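PDB 5YY3: cyclopenase asqI from Emericella nidulans, which catalyses ring contraction of 4'-methoxycyclopenin to 4'-methoxyviridicatin, a zinc-dependent cyclopenase step in the biosynthesis of aspoquinolone mycotoxins. Local coordinates for residues S425-D433 and Y439-F447; L500-I508 and A621-N629. All coordinates share one frame; numbering follows the deposited sequence.

Contact 1 of 2, residues S425-D433 and Y439-F447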
loop_
_atom_site.group_PDB
_atom_site.type_symbol
_atom_site.label_atom_id
_atom_site.label_comp_id
_atom_site.label_asym_id
_atom_site.label_seq_id
_atom_site.Cartn_x
_atom_site.Cartn_y
_atom_site.Cartn_z
ATOM N N SER A 425 31.860 -9.792 -29.288
ATOM C CA SER A 425 32.289 -9.754 -27.890
ATOM C C SER A 425 32.080 -8.361 -27.332
ATOM O O SER A 425 31.844 -7.414 -28.082
ATOM C CB SER A 425 33.761 -10.163 -27.746
ATOM O OG SER A 425 34.605 -9.128 -28.212
ATOM N N ASN A 426 32.152 -8.241 -26.017
ATOM C CA ASN A 426 32.201 -6.937 -25.364
ATOM C C ASN A 426 30.999 -6.045 -25.633
ATOM O O ASN A 426 31.149 -4.866 -25.931
ATOM C CB ASN A 426 33.477 -6.190 -25.771
ATOM C CG ASN A 426 34.723 -6.746 -25.091
ATOM O OD1 ASN A 426 35.669 -7.165 -25.748
ATOM N ND2 ASN A 426 34.723 -6.749 -23.779
ATOM N N LEU A 427 29.804 -6.599 -25.512
ATOM C CA LEU A 427 28.603 -5.800 -25.678
ATOM C C LEU A 427 28.444 -4.868 -24.483
ATOM O O LEU A 427 28.518 -5.304 -23.338
ATOM C CB LEU A 427 27.369 -6.702 -25.825
ATOM C CG LEU A 427 26.014 -6.006 -25.953
ATOM C CD1 LEU A 427 26.013 -5.105 -27.176
ATOM C CD2 LEU A 427 24.889 -7.038 -26.036
ATOM N N VAL A 428 28.242 -3.585 -24.750
ATOM C CA VAL A 428 28.031 -2.624 -23.688
ATOM C C VAL A 428 26.805 -1.720 -23.979
ATOM O O VAL A 428 26.578 -1.315 -25.124
ATOM C CB VAL A 428 29.301 -1.750 -23.470
ATOM C CG1 VAL A 428 29.089 -0.768 -22.352
ATOM C CG2 VAL A 428 30.521 -2.621 -23.156
ATOM N N VAL A 429 26.012 -1.427 -22.949
ATOM C CA VAL A 429 25.019 -0.346 -23.014
ATOM C C VAL A 429 25.452 0.753 -22.026
ATOM O O VAL A 429 25.685 0.457 -20.850
ATOM C CB VAL A 429 23.576 -0.861 -22.681
ATOM C CG1 VAL A 429 22.538 0.228 -22.900
ATOM C CG2 VAL A 429 23.236 -2.088 -23.537
ATOM N N ARG A 430 25.595 1.995 -22.503
ATOM C CA ARG A 430 26.174 3.095 -21.699
ATOM C C ARG A 430 25.439 4.386 -21.879
ATOM O O ARG A 430 24.836 4.605 -22.918
ATOM C CB ARG A 430 27.609 3.465 -22.107
ATOM C CG ARG A 430 28.461 2.428 -22.702
ATOM C CD ARG A 430 29.919 2.871 -22.613
ATOM N NE ARG A 430 30.431 3.574 -23.780
ATOM C CZ ARG A 430 31.731 3.738 -23.984
ATOM N NH1 ARG A 430 32.582 3.273 -23.079
ATOM N NH2 ARG A 430 32.186 4.361 -25.067
ATOM N N LEU A 431 25.615 5.298 -20.932
ATOM C CA LEU A 431 25.271 6.694 -21.158
ATOM C C LEU A 431 26.187 7.288 -22.226
ATOM O O LEU A 431 27.323 6.842 -22.419
ATOM C CB LEU A 431 25.398 7.503 -19.867
ATOM C CG LEU A 431 24.436 7.163 -18.730
ATOM C CD1 LEU A 431 24.888 7.845 -17.447
ATOM C CD2 LEU A 431 23.026 7.610 -19.110
ATOM N N GLN A 432 25.689 8.297 -22.924
ATOM C CA GLN A 432 26.527 9.010 -23.859
ATOM C C GLN A 432 27.445 9.959 -23.093
ATOM O O GLN A 432 28.622 10.106 -23.425
ATOM C CB GLN A 432 25.683 9.774 -24.860
ATOM C CG GLN A 432 25.051 8.908 -25.918
ATOM C CD GLN A 432 24.355 9.754 -26.947
ATOM O OE1 GLN A 432 24.899 10.768 -27.402
ATOM N NE2 GLN A 432 23.132 9.376 -27.296
ATOM N N ASP A 433 26.890 10.606 -22.074
ATOM C CA ASP A 433 27.660 11.459 -21.187
ATOM C C ASP A 433 28.315 10.620 -20.097
ATOM O O ASP A 433 27.640 10.164 -19.188
ATOM C CB ASP A 433 26.763 12.527 -20.579
ATOM C CG ASP A 433 27.480 13.394 -19.558
ATOM O OD1 ASP A 433 28.725 13.326 -19.444
ATOM O OD2 ASP A 433 26.780 14.160 -18.866
ATOM N N TYR A 439 30.446 7.284 -12.610
ATOM C CA TYR A 439 30.052 6.642 -13.862
ATOM C C TYR A 439 30.526 5.190 -14.034
ATOM O O TYR A 439 31.682 4.862 -13.751
ATOM C CB TYR A 439 30.564 7.464 -15.056
ATOM C CG TYR A 439 30.461 6.666 -16.326
ATOM C CD1 TYR A 439 29.237 6.530 -16.965
ATOM C CD2 TYR A 439 31.565 5.993 -16.857
ATOM C CE1 TYR A 439 29.105 5.764 -18.114
ATOM C CE2 TYR A 439 31.440 5.219 -18.001
ATOM C CZ TYR A 439 30.197 5.115 -18.627
ATOM O OH TYR A 439 30.034 4.364 -19.767
ATOM N N LEU A 440 29.648 4.332 -14.548
ATOM C CA LEU A 440 30.055 2.987 -14.956
ATOM C C LEU A 440 29.384 2.539 -16.266
ATOM O O LEU A 440 28.228 2.886 -16.532
ATOM C CB LEU A 440 29.742 1.974 -13.847
ATOM C CG LEU A 440 30.394 2.145 -12.467
ATOM C CD1 LEU A 440 29.756 1.208 -11.446
ATOM C CD2 LEU A 440 31.905 1.931 -12.523
ATOM N N ASP A 441 30.106 1.770 -17.086
ATOM C CA ASP A 441 29.459 1.046 -18.180
ATOM C C ASP A 441 28.317 0.188 -17.621
ATOM O O ASP A 441 28.494 -0.510 -16.619
ATOM C CB ASP A 441 30.444 0.126 -18.931
ATOM C CG ASP A 441 31.469 0.884 -19.758
ATOM O OD1 ASP A 441 31.338 2.119 -19.933
ATOM O OD2 ASP A 441 32.407 0.219 -20.253
ATOM N N GLY A 442 27.162 0.215 -18.280
ATOM C CA GLY A 442 26.050 -0.645 -17.906
ATOM C C GLY A 442 25.167 -0.063 -16.820
ATOM O O GLY A 442 24.370 -0.772 -16.228
ATOM N N HIS A 443 25.302 1.229 -16.549
ATOM C CA HIS A 443 24.410 1.905 -15.606
ATOM C C HIS A 443 23.815 3.109 -16.307
ATOM O O HIS A 443 24.487 4.135 -16.482
ATOM C CB HIS A 443 25.139 2.321 -14.310
ATOM C CG HIS A 443 25.719 1.161 -13.554
ATOM N ND1 HIS A 443 25.179 0.696 -12.372
ATOM C CD2 HIS A 443 26.765 0.347 -13.836
ATOM C CE1 HIS A 443 25.874 -0.349 -11.955
ATOM N NE2 HIS A 443 26.842 -0.584 -12.826
ATOM N N ILE A 444 22.556 2.976 -16.725
ATOM C CA ILE A 444 21.898 4.039 -17.468
ATOM C C ILE A 444 20.630 4.541 -16.752
ATOM O O ILE A 444 20.196 3.979 -15.731
ATOM C CB ILE A 444 21.576 3.574 -18.902
ATOM C CG1 ILE A 444 20.631 2.373 -18.896
ATOM C CG2 ILE A 444 22.881 3.209 -19.644
ATOM C CD1 ILE A 444 20.307 1.844 -20.311
ATOM N N THR A 445 20.041 5.604 -17.288
ATOM C CA THR A 445 19.117 6.411 -16.499
ATOM C C THR A 445 17.842 6.872 -17.232
ATOM O O THR A 445 17.884 7.375 -18.357
ATOM C CB THR A 445 19.853 7.647 -15.972
ATOM O OG1 THR A 445 21.077 7.219 -15.380
ATOM C CG2 THR A 445 19.024 8.377 -14.931
ATOM N N THR A 446 16.713 6.695 -16.565
ATOM C CA THR A 446 15.453 7.246 -17.022
ATOM C C THR A 446 15.011 8.323 -16.044
ATOM O O THR A 446 15.526 8.407 -14.924
ATOM C CB THR A 446 14.379 6.179 -17.105
ATOM O OG1 THR A 446 14.102 5.699 -15.784
ATOM C CG2 THR A 446 14.849 5.019 -17.991
ATOM N N PHE A 447 14.057 9.143 -16.456
ATOM C CA PHE A 447 13.499 10.141 -15.561
ATOM C C PHE A 447 11.998 10.282 -15.793
ATOM O O PHE A 447 11.482 10.004 -16.882
ATOM C CB PHE A 447 14.205 11.493 -15.731
ATOM C CG PHE A 447 14.320 11.962 -17.162
ATOM C CD1 PHE A 447 13.279 12.655 -17.769
ATOM C CD2 PHE A 447 15.483 11.744 -17.887
ATOM C CE1 PHE A 447 13.390 13.103 -19.091
ATOM C CE2 PHE A 447 15.600 12.193 -19.199
ATOM C CZ PHE A 447 14.546 12.867 -19.803
HETATM O O HOH W 1 26.596 3.892 -18.498
#
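Arg430 and Asp441 form a long salt bridge, 3.6 Å from Arg430 NH1 to Asp441 OD1. The two side chains run alongside each other in the same direction. OD1 meets the guanidinium at its edge, in its plane, while the carboxylate is turned 58° against it. Tyr439 OH donates to this Asp441 OD1 at 2.6 Å. Tyr439 OH also packs on the aliphatic part of the arginine, 3.2 Å from Arg430 CD. Glu468 is a second acidic partner, at Arg430 NE.

Backbone bonds are few. Gly442 N gives Val429 O a weak, bent bond of 3.0 Å. Gly442 is the third residue of a type II turn, and its positive phi suits glycine. One water bridges the two segments: it accepts from Leu431 N at 3.0 Å and donates to Leu440 O and His443 O.

Val429 CG1 meets Ile444 CD1 at 3.8 Å, and Ile444 CG2 lies against the backbone between Arg430 and Leu431. Leu431 CG, beside its own backbone N (chi1 -66°), lies near His443 O, and Leu431 CD2 near Ile444 CB and Thr445 N. Val428 CG1 rests on Asp441 CB.

The short strand segments 425-431 and 443-447 run at 51° to each other. Both strands pair antiparallel with strand 461-475 in the hemocyanin Ig-like region, and strand 443-449 also runs parallel to strand 636-644. Val429 packs on strand 571-580, and Ile444 on strand 636-644.

Contact 2 of 2, residues L500-I508 and A621-N629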
loop_
_atom_site.group_PDB
_atom_site.type_symbol
_atom_site.label_atom_id
_atom_site.label_comp_id
_atom_site.label_asym_id
_atom_site.label_seq_id
_atom_site.Cartn_x
_atom_site.Cartn_y
_atom_site.Cartn_z
ATOM N N LEU A 500 12.377 -12.050 -16.907
ATOM C CA LEU A 500 11.613 -12.543 -18.056
ATOM C C LEU A 500 12.496 -13.132 -19.155
ATOM O O LEU A 500 12.002 -13.607 -20.168
ATOM C CB LEU A 500 10.766 -11.417 -18.650
ATOM C CG LEU A 500 9.869 -10.618 -17.713
ATOM C CD1 LEU A 500 9.125 -9.538 -18.479
ATOM C CD2 LEU A 500 8.903 -11.549 -17.019
ATOM N N MET A 501 13.805 -13.094 -18.937
ATOM C CA MET A 501 14.805 -13.398 -19.964
ATOM C C MET A 501 14.639 -14.728 -20.714
ATOM O O MET A 501 15.017 -14.817 -21.882
ATOM C CB MET A 501 16.184 -13.317 -19.290
ATOM C CG MET A 501 17.325 -13.981 -19.972
ATOM S SD MET A 501 18.762 -13.969 -18.885
ATOM C CE MET A 501 17.964 -14.288 -17.345
ATOM N N ASN A 502 14.061 -15.751 -20.084
ATOM C CA ASN A 502 13.892 -17.038 -20.780
ATOM C C ASN A 502 12.593 -17.181 -21.581
ATOM O O ASN A 502 12.283 -18.255 -22.088
ATOM C CB ASN A 502 13.981 -18.195 -19.793
ATOM C CG ASN A 502 15.383 -18.433 -19.321
ATOM O OD1 ASN A 502 16.357 -18.191 -20.054
ATOM N ND2 ASN A 502 15.511 -18.905 -18.094
ATOM N N ASP A 503 11.829 -16.105 -21.663
ATOM C CA ASP A 503 10.662 -16.067 -22.517
ATOM C C ASP A 503 11.022 -15.309 -23.782
ATOM O O ASP A 503 11.349 -14.118 -23.715
ATOM C CB ASP A 503 9.492 -15.396 -21.794
ATOM C CG ASP A 503 8.305 -15.163 -22.691
ATOM O OD1 ASP A 503 8.105 -15.958 -23.638
ATOM O OD2 ASP A 503 7.557 -14.188 -22.441
ATOM N N TYR A 504 10.991 -16.008 -24.917
ATOM C CA TYR A 504 11.238 -15.417 -26.234
ATOM C C TYR A 504 10.510 -14.089 -26.422
ATOM O O TYR A 504 11.074 -13.117 -26.918
ATOM C CB TYR A 504 10.774 -16.355 -27.350
ATOM C CG TYR A 504 11.390 -17.738 -27.398
ATOM C CD1 TYR A 504 12.702 -17.935 -27.851
ATOM C CD2 TYR A 504 10.642 -18.860 -27.041
ATOM C CE1 TYR A 504 13.252 -19.209 -27.916
ATOM C CE2 TYR A 504 11.181 -20.130 -27.105
ATOM C CZ TYR A 504 12.493 -20.302 -27.542
ATOM O OH TYR A 504 13.029 -21.575 -27.611
ATOM N N HIS A 505 9.242 -14.064 -26.030
ATOM C CA HIS A 505 8.363 -12.959 -26.382
ATOM C C HIS A 505 8.517 -11.790 -25.439
ATOM O O HIS A 505 7.897 -10.745 -25.646
ATOM C CB HIS A 505 6.925 -13.460 -26.416
ATOM C CG HIS A 505 6.775 -14.696 -27.238
ATOM N ND1 HIS A 505 6.551 -14.663 -28.594
ATOM C CD2 HIS A 505 6.914 -16.007 -26.910
ATOM C CE1 HIS A 505 6.525 -15.897 -29.064
ATOM N NE2 HIS A 505 6.748 -16.728 -28.060
ATOM N N SER A 506 9.365 -11.960 -24.423
ATOM C CA SER A 506 9.653 -10.875 -23.490
ATOM C C SER A 506 10.837 -10.039 -23.954
ATOM O O SER A 506 11.118 -8.980 -23.382
ATOM C CB SER A 506 9.916 -11.418 -22.093
ATOM O OG SER A 506 8.707 -11.880 -21.502
ATOM N N TRP A 507 11.528 -10.503 -24.989
ATOM C CA TRP A 507 12.643 -9.747 -25.497
ATOM C C TRP A 507 12.144 -8.556 -26.293
ATOM O O TRP A 507 11.298 -8.688 -27.181
ATOM C CB TRP A 507 13.564 -10.642 -26.326
ATOM C CG TRP A 507 14.391 -11.485 -25.438
ATOM C CD1 TRP A 507 14.067 -12.722 -24.936
ATOM C CD2 TRP A 507 15.671 -11.149 -24.883
ATOM N NE1 TRP A 507 15.080 -13.181 -24.123
ATOM C CE2 TRP A 507 16.076 -12.234 -24.074
ATOM C CE3 TRP A 507 16.523 -10.043 -25.006
ATOM C CZ2 TRP A 507 17.289 -12.243 -23.387
ATOM C CZ3 TRP A 507 17.737 -10.052 -24.314
ATOM C CH2 TRP A 507 18.105 -11.144 -23.517
ATOM N N ILE A 508 12.678 -7.395 -25.936
ATOM C CA ILE A 508 12.337 -6.108 -26.533
ATOM C C ILE A 508 13.390 -5.686 -27.571
ATOM O O ILE A 508 14.582 -5.613 -27.251
ATOM C CB ILE A 508 12.259 -5.023 -25.452
ATOM C CG1 ILE A 508 11.158 -5.337 -24.437
ATOM C CG2 ILE A 508 12.110 -3.646 -26.076
ATOM C CD1 ILE A 508 11.173 -4.411 -23.225
ATOM N N ALA A 621 19.295 -26.639 -21.188
ATOM C CA ALA A 621 19.342 -25.505 -22.112
ATOM C C ALA A 621 18.205 -24.513 -21.879
ATOM O O ALA A 621 17.044 -24.889 -21.658
ATOM C CB ALA A 621 19.325 -25.987 -23.537
ATOM N N SER A 622 18.567 -23.237 -21.908
ATOM C CA SER A 622 17.604 -22.149 -21.899
ATOM C C SER A 622 18.149 -21.043 -22.796
ATOM O O SER A 622 19.240 -21.174 -23.351
ATOM C CB SER A 622 17.358 -21.638 -20.479
ATOM O OG SER A 622 18.550 -21.107 -19.920
ATOM N N ILE A 623 17.383 -19.969 -22.958
ATOM C CA ILE A 623 17.864 -18.811 -23.687
ATOM C C ILE A 623 19.115 -18.292 -22.982
ATOM O O ILE A 623 20.102 -17.909 -23.627
ATOM C CB ILE A 623 16.776 -17.712 -23.791
ATOM C CG1 ILE A 623 15.656 -18.181 -24.727
ATOM C CG2 ILE A 623 17.359 -16.404 -24.302
ATOM C CD1 ILE A 623 14.515 -17.191 -24.885
ATOM N N ARG A 624 19.086 -18.329 -21.651
ATOM C CA ARG A 624 20.195 -17.822 -20.862
ATOM C C ARG A 624 21.489 -18.593 -21.104
ATOM O O ARG A 624 22.549 -17.976 -21.207
ATOM C CB ARG A 624 19.864 -17.855 -19.379
ATOM C CG ARG A 624 20.951 -17.216 -18.545
ATOM C CD ARG A 624 20.974 -17.786 -17.144
ATOM N NE ARG A 624 19.641 -17.849 -16.554
ATOM C CZ ARG A 624 19.160 -16.941 -15.710
ATOM N NH1 ARG A 624 19.898 -15.882 -15.370
ATOM N NH2 ARG A 624 17.933 -17.080 -15.220
ATOM N N THR A 625 21.415 -19.922 -21.198
ATOM C CA THR A 625 22.632 -20.716 -21.390
ATOM C C THR A 625 23.223 -20.460 -22.778
ATOM O O THR A 625 24.438 -20.286 -22.920
ATOM C CB THR A 625 22.399 -22.230 -21.209
ATOM O OG1 THR A 625 21.306 -22.659 -22.034
ATOM C CG2 THR A 625 22.092 -22.568 -19.758
ATOM N N ILE A 626 22.361 -20.404 -23.786
ATOM C CA ILE A 626 22.800 -20.236 -25.166
ATOM C C ILE A 626 23.459 -18.888 -25.371
ATOM O O ILE A 626 24.512 -18.790 -25.992
ATOM C CB ILE A 626 21.620 -20.398 -26.148
ATOM C CG1 ILE A 626 21.246 -21.882 -26.264
ATOM C CG2 ILE A 626 21.955 -19.810 -27.517
ATOM C CD1 ILE A 626 19.948 -22.111 -26.995
ATOM N N ILE A 627 22.862 -17.843 -24.819
ATOM C CA ILE A 627 23.376 -16.522 -25.086
ATOM C C ILE A 627 24.552 -16.211 -24.157
ATOM O O ILE A 627 25.148 -15.138 -24.235
ATOM C CB ILE A 627 22.271 -15.452 -24.960
ATOM C CG1 ILE A 627 21.842 -15.243 -23.503
ATOM C CG2 ILE A 627 21.078 -15.817 -25.842
ATOM C CD1 ILE A 627 20.946 -14.058 -23.330
ATOM N N SER A 628 24.883 -17.163 -23.289
ATOM C CA SER A 628 26.089 -17.063 -22.466
ATOM C C SER A 628 27.185 -17.997 -22.977
ATOM O O SER A 628 28.234 -18.150 -22.351
ATOM C CB SER A 628 25.775 -17.399 -21.010
ATOM O OG SER A 628 24.921 -16.430 -20.461
ATOM N N ASN A 629 26.931 -18.650 -24.099
ATOM C CA ASN A 629 27.882 -19.628 -24.606
ATOM C C ASN A 629 28.685 -19.065 -25.770
ATOM O O ASN A 629 28.362 -19.303 -26.944
ATOM C CB ASN A 629 27.165 -20.909 -25.019
ATOM C CG ASN A 629 28.109 -22.094 -25.110
ATOM O OD1 ASN A 629 29.283 -21.946 -25.458
ATOM N ND2 ASN A 629 27.599 -23.279 -24.794
HETATM O O HOH W 2 14.395 -20.506 -22.331
#
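Asn502 OD1 accepts the direct hydrogen bond between the segments, from Arg624 N at 3.2 Å. The donor nitrogen lies nearly in line with the amide C=O (165°), but the N-H is bent, 144° at the hydrogen. Asn502 CG stands beside its own backbone N (chi1 -73°), which carries OD1 over the first turn of helix 623-626. A water adds a second link, donating to Asn502 O and accepting from Ile623 N. The start of the helix is held by a capping box. Ser622 N donates to Thr625 OG1 at 2.8 Å, and Thr625 N returns a weak bond to Ser622 OG.

Met501 crosses Arg624 at about a right angle. Its methyl lies over one face of the guanidinium, offset toward the rim; Met501 CE is 3.2 Å from Arg624 NH1. Met501 SD rests near Arg624 CG.

Ile623 makes the largest apolar contribution. Ile623 CD1 packs against Tyr504 CD1 at 3.6 Å, and CG2 faces Met501 O and the indole nitrogen of Trp507. Trp507 NE1 donates to Met501 O at 2.8 Å, which ties the ring to its own loop. Ile627 CD1 meets Trp507 CH2 at 4.1 Å from the opposite direction.

Tyr504 OH reaches Trp610 N, and Trp507 stacks on Phe606. Leu613 of helix 611-614 packs on Tyr504 and Ile623. The loop, which joins strands 487-497 and 508-517, also packs through Leu500 on helix 210-231, the helix that carries the zinc ligand His218.

The chain first passes through the helical, zinc-binding part and then enters the sheet at strand 422-431. Contact 1 closes almost at once, across the eleven-residue connection between strands 422-431 and 443-449. Contact 2 opens later, in the loop between strands 487-497 and 508-517. It closes 113 residues on, at helix 623-626, shortly before strand 636-644. The two are in series and neither nest nor cross. Their centres lie 21 Å apart, and their nearest atoms stay about 8 Å apart. Contact 1 is local and joins two strands that both pair with strand 461-475, together with the turn before the second. Contact 2 is long-range and joins a loop to a short helix, beside helices 210-231 and 391-410.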